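PDB 2D69: ribulose bisphosphate carboxylase from Pyrococcus horikoshii, which probably catalyses carboxylation of ribulose 1,5-bisphosphate to two molecules of 3-phosphoglycerate, as part of an archaeal pathway of AMP degradation. Local coordinates for residues 177-182 with 211-216; 191-196 with 235-240; 373-378 with 384-389. All coordinates share one frame; numbering follows the deposited sequence.

Interaction 1. Residues 177-182 with 211-216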
ATOM      1  N   LEU A 177      -5.369 -14.008 -41.323  1.00 13.84           N
ATOM      2  CA  LEU A 177      -5.421 -15.385 -40.825  1.00 14.20           C
ATOM      3  C   LEU A 177      -6.691 -15.681 -40.091  1.00 14.42           C
ATOM      4  O   LEU A 177      -7.368 -16.688 -40.376  1.00 14.34           O
ATOM      5  CB  LEU A 177      -4.244 -15.654 -39.909  1.00 13.54           C
ATOM      6  CG  LEU A 177      -2.895 -15.653 -40.613  1.00 15.82           C
ATOM      7  CD1 LEU A 177      -1.774 -15.583 -39.633  1.00 17.54           C
ATOM      8  CD2 LEU A 177      -2.743 -16.896 -41.409  1.00 18.44           C
ATOM      9  N   TRP A 178      -7.024 -14.784 -39.168  1.00 14.30           N
ATOM     10  CA  TRP A 178      -8.278 -14.842 -38.406  1.00 13.93           C
ATOM     11  C   TRP A 178      -9.498 -14.736 -39.331  1.00 14.35           C
ATOM     12  O   TRP A 178     -10.392 -15.572 -39.248  1.00 14.82           O
ATOM     13  CB  TRP A 178      -8.325 -13.716 -37.340  1.00 13.76           C
ATOM     14  CG  TRP A 178      -7.575 -13.958 -36.038  1.00 14.56           C
ATOM     15  CD1 TRP A 178      -7.394 -15.140 -35.406  1.00 14.12           C
ATOM     16  CD2 TRP A 178      -6.930 -12.974 -35.228  1.00 15.52           C
ATOM     17  NE1 TRP A 178      -6.726 -14.950 -34.223  1.00 14.72           N
ATOM     18  CE2 TRP A 178      -6.440 -13.625 -34.084  1.00 13.20           C
ATOM     19  CE3 TRP A 178      -6.789 -11.583 -35.311  1.00 12.09           C
ATOM     20  CZ2 TRP A 178      -5.760 -12.959 -33.090  1.00 13.10           C
ATOM     21  CZ3 TRP A 178      -6.110 -10.945 -34.365  1.00 10.28           C
ATOM     22  CH2 TRP A 178      -5.584 -11.626 -33.251  1.00 11.31           C
ATOM     23  N   SER A 179      -9.541 -13.725 -40.205  1.00 14.97           N
ATOM     24  CA  SER A 179     -10.660 -13.540 -41.144  1.00 15.69           C
ATOM     25  C   SER A 179     -10.930 -14.743 -42.071  1.00 15.54           C
ATOM     26  O   SER A 179     -12.070 -15.013 -42.444  1.00 14.75           O
ATOM     27  CB  SER A 179     -10.480 -12.264 -42.008  1.00 16.06           C
ATOM     28  OG  SER A 179     -10.418 -11.100 -41.211  1.00 15.26           O
ATOM     29  N   GLY A 180      -9.887 -15.455 -42.442  1.00 15.36           N
ATOM     30  CA  GLY A 180     -10.040 -16.599 -43.313  1.00 15.83           C
ATOM     31  C   GLY A 180     -10.473 -17.857 -42.591  1.00 16.09           C
ATOM     32  O   GLY A 180     -10.797 -18.850 -43.238  1.00 15.58           O
ATOM     33  N   GLY A 181     -10.380 -17.846 -41.261  1.00 16.46           N
ATOM     34  CA  GLY A 181     -10.969 -18.884 -40.432  1.00 15.01           C
ATOM     35  C   GLY A 181     -10.072 -19.491 -39.357  1.00 13.97           C
ATOM     36  O   GLY A 181     -10.523 -20.388 -38.632  1.00 12.40           O
ATOM     37  N   ILE A 182      -8.822 -19.029 -39.225  1.00 13.51           N
ATOM     38  CA  ILE A 182      -7.956 -19.576 -38.193  1.00 14.11           C
ATOM     39  C   ILE A 182      -8.504 -19.180 -36.815  1.00 13.75           C
ATOM     40  O   ILE A 182      -8.990 -18.040 -36.607  1.00 14.03           O
ATOM     41  CB  ILE A 182      -6.460 -19.108 -38.343  1.00 14.65           C
ATOM     42  CG1 ILE A 182      -5.854 -19.707 -39.574  1.00 17.73           C
ATOM     43  CG2 ILE A 182      -5.595 -19.616 -37.199  1.00 17.79           C
ATOM     44  CD1 ILE A 182      -5.801 -21.259 -39.549  1.00 19.12           C
ATOM     45  N   ASP A 211     -10.830  -8.255 -31.926  1.00 14.95           N
ATOM     46  CA  ASP A 211     -12.226  -7.939 -31.683  1.00 16.11           C
ATOM     47  C   ASP A 211     -12.956  -7.535 -32.961  1.00 16.18           C
ATOM     48  O   ASP A 211     -14.134  -7.860 -33.163  1.00 16.07           O
ATOM     49  CB  ASP A 211     -12.385  -6.851 -30.603  1.00 16.79           C
ATOM     50  CG  ASP A 211     -11.981  -7.364 -29.232  1.00 17.15           C
ATOM     51  OD1 ASP A 211     -11.713  -6.530 -28.360  1.00 18.03           O
ATOM     52  OD2 ASP A 211     -11.900  -8.579 -28.942  1.00 21.22           O
ATOM     53  N   ARG A 212     -12.270  -6.847 -33.850  1.00 16.91           N
ATOM     54  CA  ARG A 212     -12.905  -6.489 -35.134  1.00 17.41           C
ATOM     55  C   ARG A 212     -13.277  -7.745 -35.933  1.00 16.69           C
ATOM     56  O   ARG A 212     -14.367  -7.818 -36.525  1.00 15.86           O
ATOM     57  CB  ARG A 212     -11.977  -5.581 -35.941  1.00 18.21           C
ATOM     58  CG  ARG A 212     -12.527  -5.115 -37.279  1.00 21.42           C
ATOM     59  CD  ARG A 212     -11.442  -4.561 -38.190  1.00 26.67           C
ATOM     60  NE  ARG A 212     -11.924  -4.420 -39.568  1.00 30.10           N
ATOM     61  CZ  ARG A 212     -11.137  -4.201 -40.617  1.00 31.01           C
ATOM     62  NH1 ARG A 212      -9.822  -4.057 -40.461  1.00 30.73           N
ATOM     63  NH2 ARG A 212     -11.672  -4.090 -41.829  1.00 30.50           N
ATOM     64  N   VAL A 213     -12.384  -8.733 -35.952  1.00 16.34           N
ATOM     65  CA  VAL A 213     -12.621  -9.971 -36.722  1.00 17.20           C
ATOM     66  C   VAL A 213     -13.781 -10.779 -36.140  1.00 17.17           C
ATOM     67  O   VAL A 213     -14.616 -11.307 -36.908  1.00 18.33           O
ATOM     68  CB  VAL A 213     -11.415 -10.852 -36.838  1.00 17.05           C
ATOM     69  CG1 VAL A 213     -11.754 -12.123 -37.647  1.00 17.49           C
ATOM     70  CG2 VAL A 213     -10.293 -10.112 -37.560  1.00 17.89           C
ATOM     71  N   GLU A 214     -13.867 -10.796 -34.808  1.00 16.79           N
ATOM     72  CA  GLU A 214     -14.978 -11.376 -34.101  1.00 16.51           C
ATOM     73  C   GLU A 214     -16.259 -10.708 -34.535  1.00 17.38           C
ATOM     74  O   GLU A 214     -17.217 -11.410 -34.797  1.00 16.69           O
ATOM     75  CB  GLU A 214     -14.812 -11.292 -32.579  1.00 16.81           C
ATOM     76  CG  GLU A 214     -13.809 -12.306 -32.063  1.00 16.43           C
ATOM     77  CD  GLU A 214     -13.690 -12.343 -30.556  1.00 17.72           C
ATOM     78  OE1 GLU A 214     -14.168 -11.434 -29.887  1.00 17.90           O
ATOM     79  OE2 GLU A 214     -13.091 -13.283 -30.036  1.00 16.16           O
ATOM     80  N   ALA A 215     -16.309  -9.378 -34.553  1.00 17.80           N
ATOM     81  CA  ALA A 215     -17.539  -8.688 -34.957  1.00 18.74           C
ATOM     82  C   ALA A 215     -17.943  -9.013 -36.400  1.00 18.43           C
ATOM     83  O   ALA A 215     -19.120  -9.195 -36.686  1.00 21.50           O
ATOM     84  CB  ALA A 215     -17.404  -7.165 -34.743  1.00 19.55           C
ATOM     85  N   GLU A 216     -16.971  -9.122 -37.288  1.00 17.90           N
ATOM     86  CA  GLU A 216     -17.186  -9.342 -38.709  1.00 17.30           C
ATOM     87  C   GLU A 216     -17.557 -10.783 -39.058  1.00 17.79           C
ATOM     88  O   GLU A 216     -18.351 -11.010 -39.999  1.00 16.17           O
ATOM     89  CB  GLU A 216     -15.946  -8.895 -39.514  1.00 17.30           C
ATOM     90  CG  GLU A 216     -15.778  -7.370 -39.600  1.00 18.14           C
ATOM     91  CD  GLU A 216     -14.432  -6.898 -40.156  1.00 20.79           C
ATOM     92  OE1 GLU A 216     -13.521  -7.745 -40.394  1.00 20.54           O
ATOM     93  OE2 GLU A 216     -14.277  -5.655 -40.347  1.00 16.90           O
TER
HETATM   94  O   HOH W   1     -12.889 -10.480 -40.623  1.00 37.59           O

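Interaction 2. Residues 191-196 with 235-240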
ATOM      1  N   PHE A 191       9.760 -15.081 -30.581  1.00 15.65           N
ATOM      2  CA  PHE A 191       9.198 -13.755 -30.808  1.00 14.53           C
ATOM      3  C   PHE A 191       8.556 -13.210 -29.544  1.00 14.38           C
ATOM      4  O   PHE A 191       7.429 -13.551 -29.223  1.00 14.52           O
ATOM      5  CB  PHE A 191       8.183 -13.870 -31.925  1.00 14.90           C
ATOM      6  CG  PHE A 191       7.609 -12.569 -32.388  1.00 16.11           C
ATOM      7  CD1 PHE A 191       6.319 -12.207 -32.033  1.00 19.55           C
ATOM      8  CD2 PHE A 191       8.303 -11.782 -33.272  1.00 18.25           C
ATOM      9  CE1 PHE A 191       5.753 -11.018 -32.524  1.00 20.89           C
ATOM     10  CE2 PHE A 191       7.755 -10.581 -33.763  1.00 20.04           C
ATOM     11  CZ  PHE A 191       6.483 -10.199 -33.376  1.00 19.54           C
ATOM     12  N   THR A 192       9.291 -12.375 -28.801  1.00 14.44           N
ATOM     13  CA  THR A 192       8.805 -11.854 -27.511  1.00 13.76           C
ATOM     14  C   THR A 192       8.491 -10.369 -27.583  1.00 13.52           C
ATOM     15  O   THR A 192       7.328  -9.959 -27.755  1.00 14.77           O
ATOM     16  CB  THR A 192       9.817 -12.159 -26.430  1.00 12.57           C
ATOM     17  OG1 THR A 192      11.149 -11.760 -26.827  1.00 12.31           O
ATOM     18  CG2 THR A 192       9.886 -13.675 -26.191  1.00 13.04           C
ATOM     19  N   SER A 193       9.548  -9.578 -27.524  1.00 13.41           N
ATOM     20  CA  SER A 193       9.454  -8.144 -27.487  1.00 13.55           C
ATOM     21  C   SER A 193      10.712  -7.571 -28.072  1.00 13.35           C
ATOM     22  O   SER A 193      11.778  -7.950 -27.649  1.00 12.32           O
ATOM     23  CB  SER A 193       9.255  -7.572 -26.075  1.00 13.58           C
ATOM     24  OG  SER A 193       8.769  -6.249 -26.222  1.00 12.93           O
ATOM     25  N   PHE A 194      10.553  -6.686 -29.074  1.00 12.03           N
ATOM     26  CA  PHE A 194      11.656  -6.022 -29.740  1.00 12.83           C
ATOM     27  C   PHE A 194      11.390  -4.524 -29.890  1.00 13.85           C
ATOM     28  O   PHE A 194      10.175  -4.078 -29.838  1.00 13.11           O
ATOM     29  CB  PHE A 194      11.872  -6.697 -31.107  1.00 13.21           C
ATOM     30  CG  PHE A 194      11.935  -8.209 -31.034  1.00 14.56           C
ATOM     31  CD1 PHE A 194      10.816  -8.977 -31.316  1.00 20.74           C
ATOM     32  CD2 PHE A 194      13.097  -8.845 -30.669  1.00 17.19           C
ATOM     33  CE1 PHE A 194      10.883 -10.372 -31.224  1.00 21.92           C
ATOM     34  CE2 PHE A 194      13.153 -10.216 -30.549  1.00 21.86           C
ATOM     35  CZ  PHE A 194      12.036 -10.980 -30.834  1.00 21.91           C
ATOM     36  N   PRO A 195      12.427  -3.745 -30.215  1.00 13.96           N
ATOM     37  CA  PRO A 195      12.249  -2.301 -30.467  1.00 14.30           C
ATOM     38  C   PRO A 195      11.191  -1.996 -31.498  1.00 15.14           C
ATOM     39  O   PRO A 195      10.365  -1.054 -31.281  1.00 15.99           O
ATOM     40  CB  PRO A 195      13.623  -1.845 -30.991  1.00 15.00           C
ATOM     41  CG  PRO A 195      14.589  -2.863 -30.521  1.00 13.77           C
ATOM     42  CD  PRO A 195      13.841  -4.151 -30.415  1.00 14.68           C
ATOM     43  N   PHE A 196      11.150  -2.835 -32.541  1.00 13.77           N
ATOM     44  CA  PHE A 196      10.222  -2.662 -33.674  1.00 13.30           C
ATOM     45  C   PHE A 196       8.880  -3.371 -33.408  1.00 13.77           C
ATOM     46  O   PHE A 196       7.946  -3.233 -34.164  1.00 11.92           O
ATOM     47  CB  PHE A 196      10.851  -3.148 -35.011  1.00 11.66           C
ATOM     48  CG  PHE A 196      11.445  -4.510 -34.936  1.00 12.97           C
ATOM     49  CD1 PHE A 196      10.658  -5.633 -35.099  1.00 13.02           C
ATOM     50  CD2 PHE A 196      12.800  -4.667 -34.655  1.00 11.54           C
ATOM     51  CE1 PHE A 196      11.215  -6.918 -34.975  1.00 13.52           C
ATOM     52  CE2 PHE A 196      13.373  -5.927 -34.542  1.00 15.18           C
ATOM     53  CZ  PHE A 196      12.590  -7.059 -34.694  1.00 17.16           C
ATOM     54  N   GLU A 235       4.971 -12.137 -15.811  1.00 13.05           N
ATOM     55  CA  GLU A 235       3.819 -11.756 -15.017  1.00 12.85           C
ATOM     56  C   GLU A 235       3.205 -10.468 -15.476  1.00 13.11           C
ATOM     57  O   GLU A 235       1.969 -10.421 -15.636  1.00 13.10           O
ATOM     58  CB  GLU A 235       4.148 -11.665 -13.518  1.00 13.56           C
ATOM     59  CG  GLU A 235       3.061 -11.058 -12.653  1.00 12.86           C
ATOM     60  CD  GLU A 235       3.242 -11.336 -11.157  1.00 17.93           C
ATOM     61  OE1 GLU A 235       4.365 -11.624 -10.698  1.00 17.01           O
ATOM     62  OE2 GLU A 235       2.245 -11.327 -10.423  1.00 16.56           O
ATOM     63  N   LYS A 236       4.005  -9.433 -15.674  1.00 11.85           N
ATOM     64  CA  LYS A 236       3.486  -8.133 -16.164  1.00 15.28           C
ATOM     65  C   LYS A 236       2.815  -8.299 -17.543  1.00 13.53           C
ATOM     66  O   LYS A 236       1.798  -7.700 -17.836  1.00 12.97           O
ATOM     67  CB  LYS A 236       4.603  -7.084 -16.202  1.00 16.84           C
ATOM     68  CG  LYS A 236       5.054  -6.540 -14.791  1.00 24.31           C
ATOM     69  CD  LYS A 236       6.421  -5.775 -14.841  1.00 33.01           C
ATOM     70  CE  LYS A 236       7.013  -5.382 -13.420  1.00 37.17           C
ATOM     71  NZ  LYS A 236       8.565  -5.415 -13.356  1.00 40.13           N
ATOM     72  N   ARG A 237       3.381  -9.164 -18.387  1.00 12.96           N
ATOM     73  CA  ARG A 237       2.857  -9.324 -19.748  1.00 13.07           C
ATOM     74  C   ARG A 237       1.507 -10.089 -19.709  1.00 12.93           C
ATOM     75  O   ARG A 237       0.549  -9.721 -20.394  1.00 12.81           O
ATOM     76  CB  ARG A 237       3.898  -9.994 -20.640  1.00 12.60           C
ATOM     77  CG  ARG A 237       5.015  -9.039 -21.073  1.00 11.54           C
ATOM     78  CD  ARG A 237       6.164  -9.679 -21.912  1.00 12.54           C
ATOM     79  NE  ARG A 237       7.156  -8.641 -22.088  1.00 12.32           N
ATOM     80  CZ  ARG A 237       8.382  -8.753 -22.601  1.00 15.23           C
ATOM     81  NH1 ARG A 237       9.162  -7.678 -22.585  1.00 14.34           N
ATOM     82  NH2 ARG A 237       8.847  -9.897 -23.054  1.00 14.24           N
ATOM     83  N   ALA A 238       1.421 -11.103 -18.842  1.00 13.26           N
ATOM     84  CA  ALA A 238       0.138 -11.809 -18.588  1.00 14.39           C
ATOM     85  C   ALA A 238      -0.914 -10.838 -18.127  1.00 14.31           C
ATOM     86  O   ALA A 238      -2.049 -10.825 -18.658  1.00 15.08           O
ATOM     87  CB  ALA A 238       0.331 -12.984 -17.592  1.00 14.06           C
ATOM     88  N   GLU A 239      -0.551  -9.921 -17.228  1.00 14.20           N
ATOM     89  CA  GLU A 239      -1.552  -8.922 -16.774  1.00 15.13           C
ATOM     90  C   GLU A 239      -2.012  -8.019 -17.908  1.00 13.84           C
ATOM     91  O   GLU A 239      -3.235  -7.660 -18.048  1.00 13.14           O
ATOM     92  CB  GLU A 239      -0.955  -8.052 -15.624  1.00 15.94           C
ATOM     93  CG  GLU A 239      -0.700  -8.816 -14.325  1.00 20.79           C
ATOM     94  CD  GLU A 239       0.026  -8.000 -13.240  1.00 23.86           C
ATOM     95  OE1 GLU A 239       0.699  -7.010 -13.565  1.00 27.48           O
ATOM     96  OE2 GLU A 239      -0.067  -8.351 -12.056  1.00 31.40           O
ATOM     97  N   MET A 240      -1.091  -7.640 -18.774  1.00 12.47           N
ATOM     98  CA  MET A 240      -1.460  -6.825 -19.956  1.00 14.13           C
ATOM     99  C   MET A 240      -2.400  -7.550 -20.921  1.00 13.34           C
ATOM    100  O   MET A 240      -3.363  -6.965 -21.430  1.00 14.15           O
ATOM    101  CB  MET A 240      -0.249  -6.326 -20.718  1.00 13.43           C
ATOM    102  CG  MET A 240       0.658  -5.350 -19.964  1.00 17.43           C
ATOM    103  SD  MET A 240       2.225  -5.385 -20.934  1.00 19.84           S
ATOM    104  CE  MET A 240       3.429  -4.610 -19.759  1.00 19.56           C
TER

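Interaction 3. Residues 373-378 with 384-389. With SO4 (sulfate ion), chain E.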
ATOM      1  N   GLY A 373       3.192 -23.163 -42.420  1.00 25.92           N
ATOM      2  CA  GLY A 373       3.624 -23.095 -43.795  1.00 25.63           C
ATOM      3  C   GLY A 373       2.488 -23.369 -44.748  1.00 25.46           C
ATOM      4  O   GLY A 373       2.380 -22.689 -45.750  1.00 25.53           O
ATOM      5  N   GLY A 374       1.655 -24.367 -44.432  1.00 25.09           N
ATOM      6  CA  GLY A 374       0.530 -24.766 -45.274  1.00 24.55           C
ATOM      7  C   GLY A 374      -0.469 -23.621 -45.474  1.00 24.32           C
ATOM      8  O   GLY A 374      -1.007 -23.411 -46.560  1.00 25.69           O
ATOM      9  N   VAL A 375      -0.667 -22.832 -44.441  1.00 22.49           N
ATOM     10  CA  VAL A 375      -1.568 -21.699 -44.517  1.00 21.83           C
ATOM     11  C   VAL A 375      -0.901 -20.492 -45.178  1.00 20.96           C
ATOM     12  O   VAL A 375      -1.430 -19.920 -46.122  1.00 20.06           O
ATOM     13  CB  VAL A 375      -2.120 -21.358 -43.092  1.00 21.18           C
ATOM     14  CG1 VAL A 375      -2.835 -20.045 -43.078  1.00 21.34           C
ATOM     15  CG2 VAL A 375      -3.057 -22.469 -42.644  1.00 20.41           C
ATOM     16  N   MET A 376       0.268 -20.117 -44.688  1.00 21.19           N
ATOM     17  CA  MET A 376       1.027 -18.963 -45.217  1.00 21.55           C
ATOM     18  C   MET A 376       1.428 -19.171 -46.682  1.00 20.93           C
ATOM     19  O   MET A 376       1.586 -18.210 -47.421  1.00 22.33           O
ATOM     20  CB  MET A 376       2.275 -18.706 -44.354  1.00 21.81           C
ATOM     21  CG  MET A 376       1.965 -18.153 -42.955  1.00 24.09           C
ATOM     22  SD  MET A 376       1.169 -16.487 -42.862  1.00 26.04           S
ATOM     23  CE  MET A 376       2.187 -15.504 -43.913  1.00 27.36           C
ATOM     24  N   GLY A 377       1.524 -20.430 -47.108  1.00 19.96           N
ATOM     25  CA  GLY A 377       1.967 -20.777 -48.442  1.00 19.00           C
ATOM     26  C   GLY A 377       0.912 -20.940 -49.509  1.00 18.11           C
ATOM     27  O   GLY A 377       1.230 -21.221 -50.673  1.00 16.35           O
ATOM     28  N   HIS A 378      -0.360 -20.782 -49.140  1.00 17.25           N
ATOM     29  CA  HIS A 378      -1.429 -21.051 -50.091  1.00 16.67           C
ATOM     30  C   HIS A 378      -1.193 -20.118 -51.264  1.00 17.09           C
ATOM     31  O   HIS A 378      -0.855 -18.958 -51.061  1.00 16.15           O
ATOM     32  CB  HIS A 378      -2.769 -20.766 -49.454  1.00 15.99           C
ATOM     33  CG  HIS A 378      -3.916 -21.266 -50.252  1.00 14.52           C
ATOM     34  ND1 HIS A 378      -4.343 -20.633 -51.393  1.00 14.41           N
ATOM     35  CD2 HIS A 378      -4.706 -22.348 -50.102  1.00 11.56           C
ATOM     36  CE1 HIS A 378      -5.366 -21.287 -51.907  1.00 14.79           C
ATOM     37  NE2 HIS A 378      -5.634 -22.312 -51.124  1.00 15.43           N
ATOM     38  N   ALA A 384      -6.856 -17.242 -47.780  1.00 12.59           N
ATOM     39  CA  ALA A 384      -7.330 -18.396 -48.508  1.00 12.60           C
ATOM     40  C   ALA A 384      -6.801 -19.677 -47.936  1.00 11.98           C
ATOM     41  O   ALA A 384      -7.509 -20.677 -47.905  1.00 11.47           O
ATOM     42  CB  ALA A 384      -6.958 -18.306 -50.006  1.00 12.45           C
ATOM     43  N   GLY A 385      -5.568 -19.668 -47.450  1.00 12.10           N
ATOM     44  CA  GLY A 385      -5.022 -20.861 -46.821  1.00 11.97           C
ATOM     45  C   GLY A 385      -5.770 -21.270 -45.576  1.00 12.34           C
ATOM     46  O   GLY A 385      -5.902 -22.449 -45.249  1.00 12.11           O
ATOM     47  N   ALA A 386      -6.181 -20.280 -44.804  1.00 12.36           N
ATOM     48  CA  ALA A 386      -6.865 -20.566 -43.564  1.00 13.16           C
ATOM     49  C   ALA A 386      -8.201 -21.205 -43.890  1.00 14.15           C
ATOM     50  O   ALA A 386      -8.592 -22.150 -43.214  1.00 12.51           O
ATOM     51  CB  ALA A 386      -7.063 -19.310 -42.756  1.00 13.61           C
ATOM     52  N   LYS A 387      -8.876 -20.693 -44.939  1.00 13.89           N
ATOM     53  CA  LYS A 387     -10.168 -21.226 -45.304  1.00 15.02           C
ATOM     54  C   LYS A 387      -9.992 -22.667 -45.740  1.00 15.33           C
ATOM     55  O   LYS A 387     -10.811 -23.507 -45.400  1.00 15.98           O
ATOM     56  CB  LYS A 387     -10.858 -20.430 -46.409  1.00 15.63           C
ATOM     57  CG  LYS A 387     -12.373 -20.804 -46.542  1.00 17.52           C
ATOM     58  CD  LYS A 387     -13.080 -20.111 -47.718  1.00 21.92           C
ATOM     59  CE  LYS A 387     -14.298 -20.954 -48.227  1.00 22.86           C
ATOM     60  NZ  LYS A 387     -14.599 -20.793 -49.688  1.00 25.20           N
ATOM     61  N   ALA A 388      -8.899 -22.946 -46.442  1.00 14.39           N
ATOM     62  CA  ALA A 388      -8.665 -24.286 -46.978  1.00 14.83           C
ATOM     63  C   ALA A 388      -8.487 -25.272 -45.827  1.00 14.46           C
ATOM     64  O   ALA A 388      -8.981 -26.394 -45.862  1.00 14.72           O
ATOM     65  CB  ALA A 388      -7.445 -24.302 -47.872  1.00 14.09           C
ATOM     66  N   LEU A 389      -7.784 -24.837 -44.802  1.00 14.12           N
ATOM     67  CA  LEU A 389      -7.558 -25.671 -43.632  1.00 14.10           C
ATOM     68  C   LEU A 389      -8.896 -25.957 -42.917  1.00 13.78           C
ATOM     69  O   LEU A 389      -9.210 -27.109 -42.591  1.00 13.52           O
ATOM     70  CB  LEU A 389      -6.583 -24.990 -42.697  1.00 13.46           C
ATOM     71  CG  LEU A 389      -6.121 -25.840 -41.496  1.00 14.75           C
ATOM     72  CD1 LEU A 389      -5.253 -27.030 -41.928  1.00 16.09           C
ATOM     73  CD2 LEU A 389      -5.406 -24.949 -40.477  1.00 15.77           C
TER
HETATM   74  S   SO4 E1001       5.064 -25.426 -40.004  1.00 50.97           S
HETATM   75  O1  SO4 E1001       5.506 -24.666 -41.161  1.00 55.49           O
HETATM   76  O2  SO4 E1001       5.618 -26.758 -40.030  1.00 53.66           O
HETATM   77  O3  SO4 E1001       5.574 -24.737 -38.834  1.00 57.41           O
HETATM   78  O4  SO4 E1001       3.613 -25.445 -39.944  1.00 54.54           O
HETATM   79  O   HOH W   2      -3.904 -24.166 -45.777  1.00 39.08           O

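Interaction 1. Residues 177-182 with 211-216
Ser179 OG, which lies against the isopropyl group of Val213, is gripped by a bound water and by the carbonyl oxygen of Tyr175, one turn earlier in its own helix. The water donates to Ser179 OG over 2.6 Å and gives a second hydrogen bond to Glu216 OE1 at 2.8 Å, so the two segments are joined by a polar bridge as well as by apolar packing. Two further bonds steady the Glu216 carboxylate: Tyr175 OH meets OE1, and Arg212 NE forms a salt bridge with OE2 at 2.8 Å. The bond is bent (144°); OE2 lies tilted out of the guanidinium plane, and NE meets OE2 from above the carboxylate plane.

Both methyls of Val213 face the end of helix 167-179. Its CG1, anti to the backbone N (chi1 180°), lies 3.8 Å from Trp178 CB and 3.7 Å from Ser179 N, while CG2 reaches Ser179 OG at 3.8 Å. The indole is met obliquely by CG2; its NE1 is held by the carbonyl of Glu222.

Chain direction reverses just past this point. Gly181, with phi 132°, closes helix 167-179 in a Schellman motif and turns the chain toward strand 184-186, which leads on to helix 199-217. The contact therefore pairs adjacent outer helices of the beta/alpha barrel, with Ser179 and Val213 CA atoms 6.0 Å apart. Apolar contact brings the helices together on the buried side, whereas at the more exposed side of the seam a water, rather than direct bonding, matches serine to carboxylate.

Interaction 2. Residues 191-196 with 235-240
Van der Waals contact dominates between Ser193 and Arg237. The side chain of Arg237, extended from CG to NE, leaves helix 231-244 and brings its guanidinium up to the loop 191-196, with Ser193 CB over one face, 3.5 Å from NH1 and 3.8 Å from CZ. Thr192 CB approaches the same group obliquely and more loosely, 4.2 Å from NH2. Phe199 also packs on the arginine.

Hydrogen bonds and charge are directed outward from the pair. Ser193 OG stands 3.9 Å from Arg237 NH1, too far to bond; a chi1 of -162° turns it to accept from the backbone N of Phe199, at the start of helix 199-217. Arg237 NH1 instead makes a salt bridge to Glu94 OE2 of a neighbouring subunit, whose OE1 is hydrogen-bonded to Thr192 OG1. A single carboxylate from the other chain thus ties both segments together.

In the barrel, the loop follows strand 184-186 and carries on from Asp188 and Glu189, predicted magnesium ligands, with the Thr192 side chain about 8 Å from that of Glu189. A guanidinium resting against serine and threonine carbons finds no hydrogen-bond acceptor in the loop segment; its charge is probably balanced largely by Glu94 of the neighbouring subunit.

Interaction 3. Residues 373-378 with 384-389
With chi1 at 169°, Val375 points CG1 toward the backbone of Ala386 and CG2 toward Leu389, while His378, its CG anti to the backbone N (chi1 -169°), lays its imidazole along the start of helix 382-398. Val375 CG1 lies 3.8 Å from Ala386 N; CG2 is 4.0 Å from Leu389 CD2, the two side chains crossing at about a right angle. The imidazole receives Ala384 CB over one face in a CH-pi contact, the methyl 4.0 Å from the ring centroid and 24° off its normal, displaced toward the rim. Hydrogen bonds from the ring nitrogens to backbone atoms, ND1 with Asp380 N and NE2 with Glu411 O, fix the rotation of the ring.

Gly385, with no side chain, lets its CA come within 3.8 Å of Val375 O and 3.5 Å of His378 CB, where the Val375 and Gly385 CA atoms are 4.2 Å apart. In the Rubisco beta/alpha barrel this is the junction between the short helix 372-376, just beyond strand 368-370, and the long helix 382-398 outside the barrel. At the other end of the short helix, Gly373 N donates to sulfate O1 at 3.0 Å, and Gly350 N and Gln370 NE2 bind the same ion. All three belong to the predicted substrate site, so the sulfate, probably from the crystallisation liquor, plausibly mimics a substrate phosphate. Water also joins the two helices, donating to Gly385 O at 2.7 Å and, weakly, to Gly374 O.

All three contacts belong to the catalytic barrel, and the touching residues are largely buried in each. Interactions 1 and 3 adjoin: Ile182 CG1 reaches Ala386 CB at 3.4 Å and Leu177 CD2 reaches Val375 CG1 at 3.6 Å, so the end of helix 167-179 and the turn after it pack against helices 372-376 and 382-398 as well as helix 199-217. Both combine aliphatic contacts with a bridging water, although interaction 3 extends to an anion site. Interaction 2 is separate, yet its loop leads into helix 199-217, whose later part takes part in interaction 1. At its subunit interface a partner chain supplies the counter-charge; interaction 3 also meets another subunit, at Met376; interaction 1 meets none.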